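Local coordinates for pyridoxal kinase (Entamoeba histolytica, PDB 4S1H), which probably phosphorylates pyridoxal to pyridoxal 5'-phosphate at the expense of ATP, and binds ADP and magnesium ions, at residues S14-N19 / N259-I264; L41-H44 / V49-G52; S62-L67 / I94-R99; P142-L147 / L153-V158; C191-K194 / K200-T203. One frame throughout, in Å; residues are numbered along the deposited sequence.

Contact 1: S14-N19 / N259-I264; sequences SGFVGN and NIINCI
With CG turned anti to its carbonyl carbon (chi1 -42°), F16 sends its ring toward the segment 259-264, where I260 and I261 receive it. I260 has its ethyl branch, CG1, opposite the backbone N (chi1 -166°), which leaves the short methyl CG2 as the group that meets the phenylalanine. That methyl sits over one face of the ring, displaced toward the rim; CG2 of I260 is 3.7 Å from the ring centroid of F16, a CH-pi contact with the approach 19° off the ring normal. I261 works with its other branch. Its side chain crosses that of F16 at about a right angle and reaches the far end of the ring, where CG1 of I261 comes within 3.4 Å of CZ of F16, while CD1 follows along CE1. Two beta-branched residues in succession thus bring a methyl over the ring face and an ethyl branch to the CZ end of the same ring, a task that suits isoleucine, and all three residues are buried. I261 opens a type I beta turn to I264, and N262 ND2 donates to N259 OD1 at 2.9 Å, in the carbonyl plane and on a lone pair, linking the residues that flank the two isoleucines. F16 is steadied too, since its backbone N is hydrogen-bonded to E257. The contact is plain apolar packing, placed just before helix 18-28, whose I24 touches all three side chains; I260 also meets T219 of helix 216-229, and I261 reaches D27 of the second subunit.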
# COMPACT_ATOMS: atom_id res chain seq x y z
N SER A 14 4.69 5.46 7.20
CA SER A 14 5.37 6.58 6.61
C SER A 14 6.65 6.06 5.98
O SER A 14 7.29 5.13 6.51
CB SER A 14 5.71 7.59 7.67
OG SER A 14 6.34 8.75 7.15
N GLY A 15 6.98 6.64 4.85
CA GLY A 15 8.12 6.16 4.06
C GLY A 15 7.93 4.89 3.27
O GLY A 15 6.83 4.39 3.08
N PHE A 16 9.04 4.35 2.78
CA PHE A 16 9.00 3.38 1.69
C PHE A 16 10.02 2.26 1.95
O PHE A 16 11.22 2.41 1.70
CB PHE A 16 9.22 4.08 0.34
CG PHE A 16 8.48 5.39 0.22
CD1 PHE A 16 7.11 5.40 0.03
CD2 PHE A 16 9.14 6.61 0.39
CE1 PHE A 16 6.41 6.60 -0.03
CE2 PHE A 16 8.45 7.82 0.33
CZ PHE A 16 7.08 7.81 0.12
N VAL A 17 9.51 1.15 2.46
CA VAL A 17 10.21 -0.15 2.47
C VAL A 17 9.22 -1.25 2.18
O VAL A 17 7.99 -1.01 2.21
CB VAL A 17 10.95 -0.43 3.81
CG1 VAL A 17 12.01 0.63 4.08
CG2 VAL A 17 9.98 -0.53 4.97
N GLY A 18 9.74 -2.45 1.90
CA GLY A 18 8.99 -3.66 1.81
C GLY A 18 7.76 -3.59 0.94
O GLY A 18 7.78 -3.07 -0.20
N ASN A 19 6.66 -4.08 1.50
CA ASN A 19 5.40 -4.07 0.74
C ASN A 19 4.85 -2.68 0.39
O ASN A 19 4.08 -2.57 -0.55
CB ASN A 19 4.31 -4.92 1.41
CG ASN A 19 4.12 -6.26 0.77
OD1 ASN A 19 4.61 -6.52 -0.33
ND2 ASN A 19 3.40 -7.13 1.43
N ASN A 259 12.99 8.82 -2.99
CA ASN A 259 11.99 9.72 -3.59
C ASN A 259 11.06 8.99 -4.60
O ASN A 259 10.87 9.46 -5.73
CB ASN A 259 12.72 10.89 -4.24
CG ASN A 259 11.83 12.05 -4.56
OD1 ASN A 259 10.71 12.16 -4.04
ND2 ASN A 259 12.33 12.96 -5.37
N ILE A 260 10.45 7.91 -4.17
CA ILE A 260 9.71 7.06 -5.07
C ILE A 260 8.38 7.69 -5.50
O ILE A 260 7.99 7.50 -6.64
CB ILE A 260 9.58 5.62 -4.50
CG1 ILE A 260 9.11 4.67 -5.60
CG2 ILE A 260 8.66 5.56 -3.30
CD1 ILE A 260 9.11 3.22 -5.18
N ILE A 261 7.72 8.44 -4.63
CA ILE A 261 6.39 9.04 -5.00
C ILE A 261 6.52 10.03 -6.17
O ILE A 261 5.80 9.93 -7.17
CB ILE A 261 5.69 9.70 -3.80
CG1 ILE A 261 5.41 8.68 -2.68
CG2 ILE A 261 4.37 10.34 -4.21
CD1 ILE A 261 4.49 7.53 -3.03
N ASN A 262 7.47 10.95 -6.08
CA ASN A 262 7.73 11.89 -7.16
C ASN A 262 8.27 11.25 -8.43
O ASN A 262 8.12 11.81 -9.52
CB ASN A 262 8.61 13.04 -6.68
CG ASN A 262 7.91 13.89 -5.63
OD1 ASN A 262 6.75 14.27 -5.83
ND2 ASN A 262 8.55 14.10 -4.46
N CYS A 263 8.86 10.06 -8.29
CA CYS A 263 9.41 9.33 -9.39
C CYS A 263 8.44 8.32 -9.99
O CYS A 263 8.81 7.64 -10.94
CB CYS A 263 10.74 8.67 -8.97
SG CYS A 263 12.05 9.91 -8.71
N ILE A 264 7.18 8.28 -9.52
CA ILE A 264 6.22 7.34 -10.09
C ILE A 264 6.15 7.37 -11.62
O ILE A 264 6.14 6.31 -12.21
CB ILE A 264 4.82 7.49 -9.41
CG1 ILE A 264 4.81 6.79 -8.05
CG2 ILE A 264 3.70 6.94 -10.30
CD1 ILE A 264 3.63 7.17 -7.16

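Contact 2: L41-H44 / V49-G52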
# COMPACT_ATOMS: atom_id res chain seq x y z
N LEU A 41 4.51 -1.08 11.15
CA LEU A 41 5.36 -0.14 11.85
C LEU A 41 5.08 1.29 11.41
O LEU A 41 4.65 1.52 10.29
CB LEU A 41 6.83 -0.41 11.56
CG LEU A 41 7.24 -1.87 11.75
CD1 LEU A 41 8.69 -2.05 11.35
CD2 LEU A 41 7.04 -2.29 13.20
N ALA A 42 5.35 2.24 12.27
CA ALA A 42 5.18 3.65 11.94
C ALA A 42 6.10 4.10 10.83
O ALA A 42 5.73 4.85 9.96
CB ALA A 42 5.44 4.50 13.16
N ASN A 43 7.35 3.62 10.92
CA ASN A 43 8.42 4.07 10.04
C ASN A 43 9.52 2.99 10.03
O ASN A 43 9.44 2.02 10.77
CB ASN A 43 8.96 5.42 10.52
CG ASN A 43 9.17 5.48 12.02
OD1 ASN A 43 8.40 6.09 12.76
ND2 ASN A 43 10.23 4.79 12.49
N HIS A 44 10.51 3.12 9.16
CA HIS A 44 11.51 2.07 9.09
C HIS A 44 12.49 2.09 10.27
O HIS A 44 12.48 3.00 11.10
CB HIS A 44 12.18 2.00 7.71
CG HIS A 44 12.99 3.20 7.37
ND1 HIS A 44 14.08 3.61 8.11
CD2 HIS A 44 12.92 4.04 6.31
CE1 HIS A 44 14.61 4.68 7.55
NE2 HIS A 44 13.93 4.95 6.46
N VAL A 49 13.04 5.82 17.02
CA VAL A 49 11.89 5.14 17.61
C VAL A 49 11.19 4.48 16.44
O VAL A 49 11.11 5.08 15.37
CB VAL A 49 10.98 6.18 18.30
CG1 VAL A 49 9.69 5.57 18.81
CG2 VAL A 49 11.71 6.88 19.44
N VAL A 50 10.77 3.23 16.63
CA VAL A 50 10.07 2.46 15.62
C VAL A 50 8.81 1.87 16.26
O VAL A 50 8.82 0.77 16.78
CB VAL A 50 10.94 1.32 15.03
CG1 VAL A 50 10.26 0.67 13.84
CG2 VAL A 50 12.31 1.86 14.61
N GLY A 51 7.70 2.60 16.16
CA GLY A 51 6.48 2.15 16.82
C GLY A 51 5.78 1.08 16.00
O GLY A 51 6.00 0.97 14.79
N GLY A 52 4.99 0.26 16.67
CA GLY A 52 4.20 -0.80 16.05
C GLY A 52 4.82 -2.18 16.26
O GLY A 52 5.86 -2.30 16.92
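Two hydrogen bonds join L41-H44 to V49-G52, the two arms of the loop between strands 33-41 and 52-54. One is between backbones: A42 N donates to G51 O at 2.9 Å, from above the carbonyl plane. The other comes from a side chain. N43 ND2 gives one N-H to V49 O, at 3.0 Å and on a lone pair in the carbonyl plane, and the other to H44 O of its own arm, at 3.2 Å. Both acceptors lie in the amide plane of N43, so the pair of bonds fixes the rotation of the amide. A CA-H...O contact runs from L41 CA to G51 O, 3.2 Å apart. The apolar contact is a single one, L41 CD1 touching V50 CG1 at 4.0 Å. Glycine suits position 52, with its positive phi and its backbone close against L41. Beyond the loop, N43 OD1 accepts from S66 and N70 of the second subunit, while H44 NE2 bonds to A256 O. Asparagine suits this place because its amide offers donors inward and an acceptor outward: the same side chain that shapes the loop through ND2, next to the pyridoxal-phosphate-binding T45, ties it to the dimer partner through OD1.

Contact 3: S62-L67 / I94-R99; sequences SIMDSL and INRVKR
The guanidinium of R96 has M64 over one face and D65 at its edge. CB of M64 lies over the centre of the group, 3.5 Å from CZ of R96, whereas the carboxylate carbon of D65 lies in the guanidinium plane. This is a helix-helix contact between 57-69 and 87-100 in the ribokinase-like fold, built on one long side chain that spans the gap: the nearest CA atoms, those of M64 and R96, are 8.0 Å apart. Arginine suits the position because its stem and guanidinium face pack on M64 while its N-H edge pairs with D65. M64, bent at chi2 (-62°) and again at chi3 (-71°), brings its CE methyl back along the arginine stem, where CE of M64 is 3.8 Å from CG of R96, and the two chains slide past each other in opposite directions. The unbranched, flexible methionine can therefore cover both stem and guanidinium. D65 forms a salt bridge with R96, the carboxylate and guanidinium planes 45° apart. E92 takes R96 NE, so the arginine is shared between its own helix (E92) and helix 57-69 (D65); these charges would be expected to keep it protonated. Toward the sheet, M64 also packs on V36 of strand 33-41. Both terminal nitrogens of R96 converge on D65 OD1: NH1, 3.0 Å away, nearly along its C-O axis, and NH2, at 2.8 Å, from above the carboxylate plane.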
# COMPACT_ATOMS: atom_id res chain seq x y z
N SER A 62 -4.83 -16.72 9.59
CA SER A 62 -6.20 -16.31 9.37
C SER A 62 -6.36 -15.61 8.02
O SER A 62 -7.30 -15.88 7.25
CB SER A 62 -6.63 -15.36 10.47
OG SER A 62 -7.97 -15.00 10.31
N ILE A 63 -5.46 -14.68 7.75
CA ILE A 63 -5.41 -14.01 6.44
C ILE A 63 -5.21 -14.98 5.27
O ILE A 63 -5.98 -14.94 4.30
CB ILE A 63 -4.32 -12.92 6.42
CG1 ILE A 63 -4.77 -11.77 7.32
CG2 ILE A 63 -4.01 -12.45 5.00
CD1 ILE A 63 -3.65 -10.86 7.75
N MET A 64 -4.23 -15.87 5.36
CA MET A 64 -3.95 -16.75 4.24
C MET A 64 -5.12 -17.73 3.99
O MET A 64 -5.52 -17.97 2.84
CB MET A 64 -2.64 -17.49 4.43
CG MET A 64 -1.43 -16.57 4.48
SD MET A 64 -1.14 -15.63 2.98
CE MET A 64 -0.57 -16.92 1.88
N ASP A 65 -5.71 -18.22 5.07
CA ASP A 65 -6.91 -19.08 4.98
C ASP A 65 -8.08 -18.35 4.33
O ASP A 65 -8.77 -18.90 3.51
CB ASP A 65 -7.36 -19.56 6.35
CG ASP A 65 -6.40 -20.59 6.96
OD1 ASP A 65 -5.48 -21.11 6.27
OD2 ASP A 65 -6.62 -20.91 8.14
N SER A 66 -8.27 -17.09 4.70
CA SER A 66 -9.38 -16.28 4.13
C SER A 66 -9.20 -16.04 2.63
O SER A 66 -10.15 -16.13 1.85
CB SER A 66 -9.43 -14.96 4.88
OG SER A 66 -10.56 -14.20 4.51
N LEU A 67 -7.96 -15.76 2.21
CA LEU A 67 -7.65 -15.62 0.77
C LEU A 67 -7.98 -16.89 0.02
O LEU A 67 -8.52 -16.84 -1.06
CB LEU A 67 -6.20 -15.24 0.54
CG LEU A 67 -5.80 -13.87 1.09
CD1 LEU A 67 -4.29 -13.72 1.07
CD2 LEU A 67 -6.42 -12.70 0.36
N ILE A 94 6.51 -21.09 3.92
CA ILE A 94 6.97 -22.26 3.16
C ILE A 94 5.79 -23.18 2.85
O ILE A 94 5.68 -23.63 1.73
CB ILE A 94 8.10 -23.02 3.89
CG1 ILE A 94 9.41 -22.22 3.83
CG2 ILE A 94 8.32 -24.41 3.31
CD1 ILE A 94 10.45 -22.68 4.83
N ASN A 95 4.93 -23.43 3.84
CA ASN A 95 3.74 -24.26 3.61
C ASN A 95 2.86 -23.68 2.52
O ASN A 95 2.39 -24.42 1.68
CB ASN A 95 2.92 -24.43 4.88
CG ASN A 95 3.65 -25.16 5.97
OD1 ASN A 95 4.46 -26.04 5.73
ND2 ASN A 95 3.32 -24.81 7.22
N ARG A 96 2.66 -22.37 2.57
CA ARG A 96 1.77 -21.69 1.60
C ARG A 96 2.40 -21.69 0.22
O ARG A 96 1.72 -21.97 -0.76
CB ARG A 96 1.50 -20.27 2.04
CG ARG A 96 0.80 -20.16 3.39
CD ARG A 96 -0.55 -20.82 3.43
NE ARG A 96 -1.09 -20.82 4.81
CZ ARG A 96 -2.37 -20.87 5.13
NH1 ARG A 96 -3.30 -20.92 4.18
NH2 ARG A 96 -2.74 -20.87 6.41
N VAL A 97 3.73 -21.51 0.15
CA VAL A 97 4.46 -21.57 -1.13
C VAL A 97 4.34 -22.91 -1.82
O VAL A 97 4.07 -22.97 -3.04
CB VAL A 97 5.96 -21.29 -0.93
CG1 VAL A 97 6.78 -21.61 -2.19
CG2 VAL A 97 6.16 -19.85 -0.52
N LYS A 98 4.56 -23.97 -1.07
CA LYS A 98 4.41 -25.31 -1.57
C LYS A 98 3.02 -25.53 -2.14
O LYS A 98 2.89 -26.07 -3.23
CB LYS A 98 4.72 -26.36 -0.49
CG LYS A 98 6.21 -26.51 -0.23
CD LYS A 98 6.55 -27.76 0.56
CE LYS A 98 6.21 -27.62 2.03
NZ LYS A 98 6.45 -28.89 2.76
N ARG A 99 1.99 -25.12 -1.40
CA ARG A 99 0.61 -25.29 -1.85
C ARG A 99 0.36 -24.49 -3.13
O ARG A 99 -0.23 -25.02 -4.07
CB ARG A 99 -0.37 -24.89 -0.75
CG ARG A 99 -1.85 -25.02 -1.11
CD ARG A 99 -2.72 -24.59 0.07
NE ARG A 99 -2.63 -25.54 1.19
CZ ARG A 99 -2.98 -25.30 2.46
NH1 ARG A 99 -3.45 -24.12 2.85
NH2 ARG A 99 -2.84 -26.26 3.37

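Contact 4: P142-L147 / L153-V158; sequences PNATEL and LEVNSV. With ADP (adenosine-5'-diphosphate), chain C.
V155 points toward the first turn of helix 144-151 and sets its two methyls against A144 and L147, one turn apart. CG1 lies opposite the backbone N of V155 (chi1 -175°) and meets the CB of A144 at 3.9 Å. CG2 is directed to L147, whose side chain crosses the valine at about a right angle; L147 CG and V155 CG2 are 4.1 Å apart. Between these contacts CB of V155 rests 3.7 Å from the carbonyl O of A144, an approach that alanine's small side chain allows. The start of the same helix is fixed by a capping box: E146 N donates to N143 OD1 at 2.8 Å, nearly in line with the C=O bond, and N143 N donates to E146 OE1 at 2.9 Å. With its OD1 thus engaged, N143 turns the other end of its amide to the nucleotide, and ND2 gives a nearly straight hydrogen bond of 3.1 Å to O1B of ADP. Asparagine suits the place by capping the helix and binding phosphate at once. ND2 also bonds to G115 O, and E146 OE2 to the backbone N of L114 and G115. In the surrounding fold, L147 packs on V178 of strand 175-183, and V155 and L147 both touch A164 of helix 158-170.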
# COMPACT_ATOMS: atom_id res chain seq x y z
N PRO A 142 19.55 -11.40 -2.93
CA PRO A 142 20.28 -10.90 -1.78
C PRO A 142 21.31 -9.83 -2.15
O PRO A 142 21.87 -9.87 -3.25
CB PRO A 142 21.04 -12.14 -1.31
CG PRO A 142 21.34 -12.87 -2.58
CD PRO A 142 20.10 -12.69 -3.40
N ASN A 143 21.64 -8.95 -1.22
CA ASN A 143 22.90 -8.23 -1.26
C ASN A 143 24.07 -9.15 -0.81
O ASN A 143 23.86 -10.32 -0.42
CB ASN A 143 22.83 -6.91 -0.46
CG ASN A 143 22.66 -7.12 1.03
OD1 ASN A 143 23.08 -8.15 1.58
ND2 ASN A 143 22.03 -6.16 1.70
N ALA A 144 25.30 -8.65 -0.86
CA ALA A 144 26.46 -9.47 -0.54
C ALA A 144 26.42 -9.98 0.91
O ALA A 144 26.76 -11.13 1.18
CB ALA A 144 27.74 -8.73 -0.80
N THR A 145 25.98 -9.13 1.83
CA THR A 145 25.88 -9.52 3.23
C THR A 145 24.91 -10.69 3.43
O THR A 145 25.19 -11.64 4.17
CB THR A 145 25.45 -8.32 4.09
OG1 THR A 145 26.50 -7.34 4.08
CG2 THR A 145 25.21 -8.74 5.52
N GLU A 146 23.76 -10.57 2.77
CA GLU A 146 22.72 -11.58 2.86
C GLU A 146 23.20 -12.89 2.27
O GLU A 146 22.99 -13.95 2.89
CB GLU A 146 21.41 -11.07 2.27
CG GLU A 146 20.85 -9.96 3.14
CD GLU A 146 19.93 -9.00 2.45
OE1 GLU A 146 19.95 -8.94 1.19
OE2 GLU A 146 19.19 -8.33 3.21
N LEU A 147 23.87 -12.83 1.11
CA LEU A 147 24.51 -14.02 0.54
C LEU A 147 25.47 -14.68 1.51
O LEU A 147 25.47 -15.90 1.66
CB LEU A 147 25.21 -13.69 -0.80
CG LEU A 147 25.84 -14.85 -1.58
CD1 LEU A 147 24.79 -15.88 -2.00
CD2 LEU A 147 26.55 -14.33 -2.81
N LEU A 153 29.81 -18.13 4.08
CA LEU A 153 31.05 -17.75 3.40
C LEU A 153 31.16 -16.22 3.37
O LEU A 153 30.17 -15.50 3.28
CB LEU A 153 31.03 -18.27 1.96
CG LEU A 153 31.12 -19.78 1.73
CD1 LEU A 153 31.40 -20.11 0.28
CD2 LEU A 153 32.20 -20.40 2.61
N GLU A 154 32.39 -15.73 3.47
CA GLU A 154 32.62 -14.30 3.30
C GLU A 154 32.27 -13.94 1.85
O GLU A 154 32.53 -14.72 0.94
CB GLU A 154 34.09 -13.95 3.61
CG GLU A 154 34.53 -14.08 5.07
CD GLU A 154 35.26 -12.84 5.62
OE1 GLU A 154 34.68 -11.73 5.64
OE2 GLU A 154 36.41 -12.99 6.07
N VAL A 155 31.73 -12.75 1.63
CA VAL A 155 31.46 -12.25 0.26
C VAL A 155 31.94 -10.81 0.18
O VAL A 155 31.19 -9.89 0.47
CB VAL A 155 29.98 -12.35 -0.15
CG1 VAL A 155 29.84 -11.94 -1.60
CG2 VAL A 155 29.49 -13.78 0.05
N ASN A 156 33.22 -10.65 -0.18
CA ASN A 156 33.87 -9.34 -0.26
C ASN A 156 34.32 -8.98 -1.67
O ASN A 156 35.04 -8.00 -1.85
CB ASN A 156 35.07 -9.30 0.69
CG ASN A 156 34.70 -9.55 2.13
OD1 ASN A 156 33.89 -8.84 2.73
ND2 ASN A 156 35.26 -10.62 2.67
N SER A 157 33.93 -9.79 -2.65
CA SER A 157 34.39 -9.64 -4.00
C SER A 157 33.57 -10.51 -4.90
O SER A 157 32.86 -11.37 -4.42
CB SER A 157 35.85 -10.09 -4.13
OG SER A 157 35.98 -11.49 -3.84
N VAL A 158 33.74 -10.31 -6.20
CA VAL A 158 32.98 -11.10 -7.18
C VAL A 158 33.40 -12.57 -7.10
O VAL A 158 32.54 -13.45 -7.07
CB VAL A 158 33.16 -10.54 -8.60
CG1 VAL A 158 32.65 -11.52 -9.64
CG2 VAL A 158 32.46 -9.19 -8.72
PB ADP C . 19.61 -3.65 -0.14
O1B ADP C . 20.92 -3.50 0.58
O2B ADP C . 18.56 -2.64 0.29
O3B ADP C . 19.17 -5.08 -0.19
PA ADP C . 21.30 -2.89 -2.38
O1A ADP C . 21.91 -4.14 -2.95
O2A ADP C . 22.09 -2.05 -1.43
O3A ADP C . 19.88 -3.27 -1.68
O5' ADP C . 20.80 -1.95 -3.55
C5' ADP C . 19.94 -2.37 -4.59
C4' ADP C . 20.32 -1.58 -5.81
O4' ADP C . 20.19 -0.19 -5.53
C3' ADP C . 21.79 -1.79 -6.18
O3' ADP C . 21.94 -2.89 -7.09
C2' ADP C . 22.16 -0.47 -6.77
O2' ADP C . 21.77 -0.42 -8.14
C1' ADP C . 21.31 0.54 -6.01
N9 ADP C . 21.99 1.22 -4.89
C8 ADP C . 21.89 1.00 -3.57
N7 ADP C . 22.66 1.86 -2.86
C5 ADP C . 23.27 2.65 -3.75
C6 ADP C . 24.22 3.79 -3.69
N6 ADP C . 24.67 4.23 -2.50
N1 ADP C . 24.62 4.33 -4.87
C2 ADP C . 24.16 3.88 -6.07
N3 ADP C . 23.29 2.85 -6.19
C4 ADP C . 22.83 2.23 -5.08

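Contact 5: C191-K194 / K200-T203; sequences CSFK and KNFT
C191 and F202 face each other as an antiparallel hydrogen-bonded pair of a beta hairpin, with C191 N donating to F202 O at 2.8 Å and F202 N to C191 O at 3.1 Å. Their side chains share one face of the sheet. The ring of F202, its CG placed between backbone N and carbonyl carbon (chi1 68°), swings across to the cysteine, and CB of C191 stands over the ring face, 3.6 Å from the centroid of F202, in a CH-pi contact. The sulfur follows obliquely, SG of C191 being 4.5 Å from that centroid, a Cys sulfur-aromatic contact; cysteine suits the place, its short side chain setting CB on the ring face with the polarisable sulfur beside it. Two residues beyond C191, F193 N finds its acceptor in a side chain, N201 OD1, at 2.9 Å. That oxygen also lies at the edge of the F193 ring, with ring and amide nearly coplanar. The next shell is a water that accepts from N201 ND2 at 2.9 Å, donates to F193 O at 2.7 Å and also bonds to S192 OG, so that both ends of the amide are held. S192 OG is bound in turn by H169 NE2. Strand 186-193 lies between 175-183 and 202-207 in the sheet; C191 and F193 rest on V175 of the former strand and on L234 of helix 234-250, which F202 meets at E235.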
# COMPACT_ATOMS: atom_id res chain seq x y z
N CYS A 191 24.78 -11.57 -11.68
CA CYS A 191 23.67 -12.49 -11.97
C CYS A 191 24.28 -13.83 -12.32
O CYS A 191 25.03 -13.93 -13.30
CB CYS A 191 22.85 -12.00 -13.13
SG CYS A 191 21.26 -12.85 -13.21
N SER A 192 23.97 -14.83 -11.50
CA SER A 192 24.60 -16.14 -11.58
C SER A 192 23.50 -17.17 -11.82
O SER A 192 22.50 -17.19 -11.11
CB SER A 192 25.29 -16.45 -10.26
OG SER A 192 25.86 -17.76 -10.22
N PHE A 193 23.76 -18.09 -12.76
CA PHE A 193 22.82 -19.14 -13.15
C PHE A 193 23.36 -20.51 -12.78
O PHE A 193 24.57 -20.82 -12.99
CB PHE A 193 22.53 -19.09 -14.64
CG PHE A 193 21.88 -17.84 -15.09
CD1 PHE A 193 22.64 -16.73 -15.41
CD2 PHE A 193 20.49 -17.76 -15.17
CE1 PHE A 193 22.05 -15.56 -15.83
CE2 PHE A 193 19.89 -16.58 -15.59
CZ PHE A 193 20.66 -15.48 -15.91
N LYS A 194 22.49 -21.36 -12.25
CA LYS A 194 22.82 -22.79 -12.05
C LYS A 194 23.13 -23.46 -13.39
O LYS A 194 24.09 -24.25 -13.50
CB LYS A 194 21.65 -23.51 -11.36
CG LYS A 194 21.82 -25.01 -11.16
CD LYS A 194 20.64 -25.61 -10.42
CE LYS A 194 20.73 -27.12 -10.33
NZ LYS A 194 21.83 -27.58 -9.43
N LYS A 200 23.81 -17.04 -19.56
CA LYS A 200 25.13 -16.41 -19.44
C LYS A 200 25.21 -15.55 -18.18
O LYS A 200 24.48 -14.59 -18.04
CB LYS A 200 25.41 -15.55 -20.66
CG LYS A 200 25.74 -16.34 -21.91
CD LYS A 200 26.10 -15.40 -23.05
CE LYS A 200 27.53 -14.88 -23.05
NZ LYS A 200 28.56 -15.80 -23.62
N ASN A 201 26.17 -15.90 -17.29
CA ASN A 201 26.39 -15.09 -16.12
C ASN A 201 26.89 -13.72 -16.52
O ASN A 201 27.67 -13.58 -17.48
CB ASN A 201 27.48 -15.72 -15.20
CG ASN A 201 27.01 -16.98 -14.49
OD1 ASN A 201 25.84 -17.38 -14.60
ND2 ASN A 201 27.90 -17.60 -13.76
N PHE A 202 26.53 -12.71 -15.73
CA PHE A 202 26.94 -11.35 -16.02
C PHE A 202 27.09 -10.49 -14.78
O PHE A 202 26.57 -10.81 -13.69
CB PHE A 202 26.01 -10.68 -17.03
CG PHE A 202 24.62 -10.39 -16.51
CD1 PHE A 202 24.29 -9.17 -15.87
CD2 PHE A 202 23.62 -11.29 -16.77
CE1 PHE A 202 22.98 -8.92 -15.46
CE2 PHE A 202 22.31 -11.05 -16.37
CZ PHE A 202 21.99 -9.86 -15.72
N THR A 203 27.85 -9.41 -14.96
CA THR A 203 27.94 -8.35 -13.96
C THR A 203 27.54 -7.00 -14.55
O THR A 203 27.49 -6.82 -15.77
CB THR A 203 29.34 -8.24 -13.33
OG1 THR A 203 30.35 -8.03 -14.33
CG2 THR A 203 29.68 -9.48 -12.51
O HOH W 1 27.05 -19.95 -12.30

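Along the chain, contacts 2, 3, 4 and 5 follow one another, and all fall between the two halves of contact 1, which brings residues near the start of the chain to a loop after helix 234-250. Contacts 1 and 2, with centres 16 Å apart, touch each other: S14 N is 3.0 Å from A42 O, a probable hydrogen bond. Both reach the second subunit, as does contact 3, whose S66 bonds to the loop of contact 2 in the partner chain. The centres of contacts 4 and 5 are 15 Å apart, both against strand 175-183. Contact 4 binds ADP through N143, and the F16 side chain of contact 1 also lies within about 11 Å of the nucleotide.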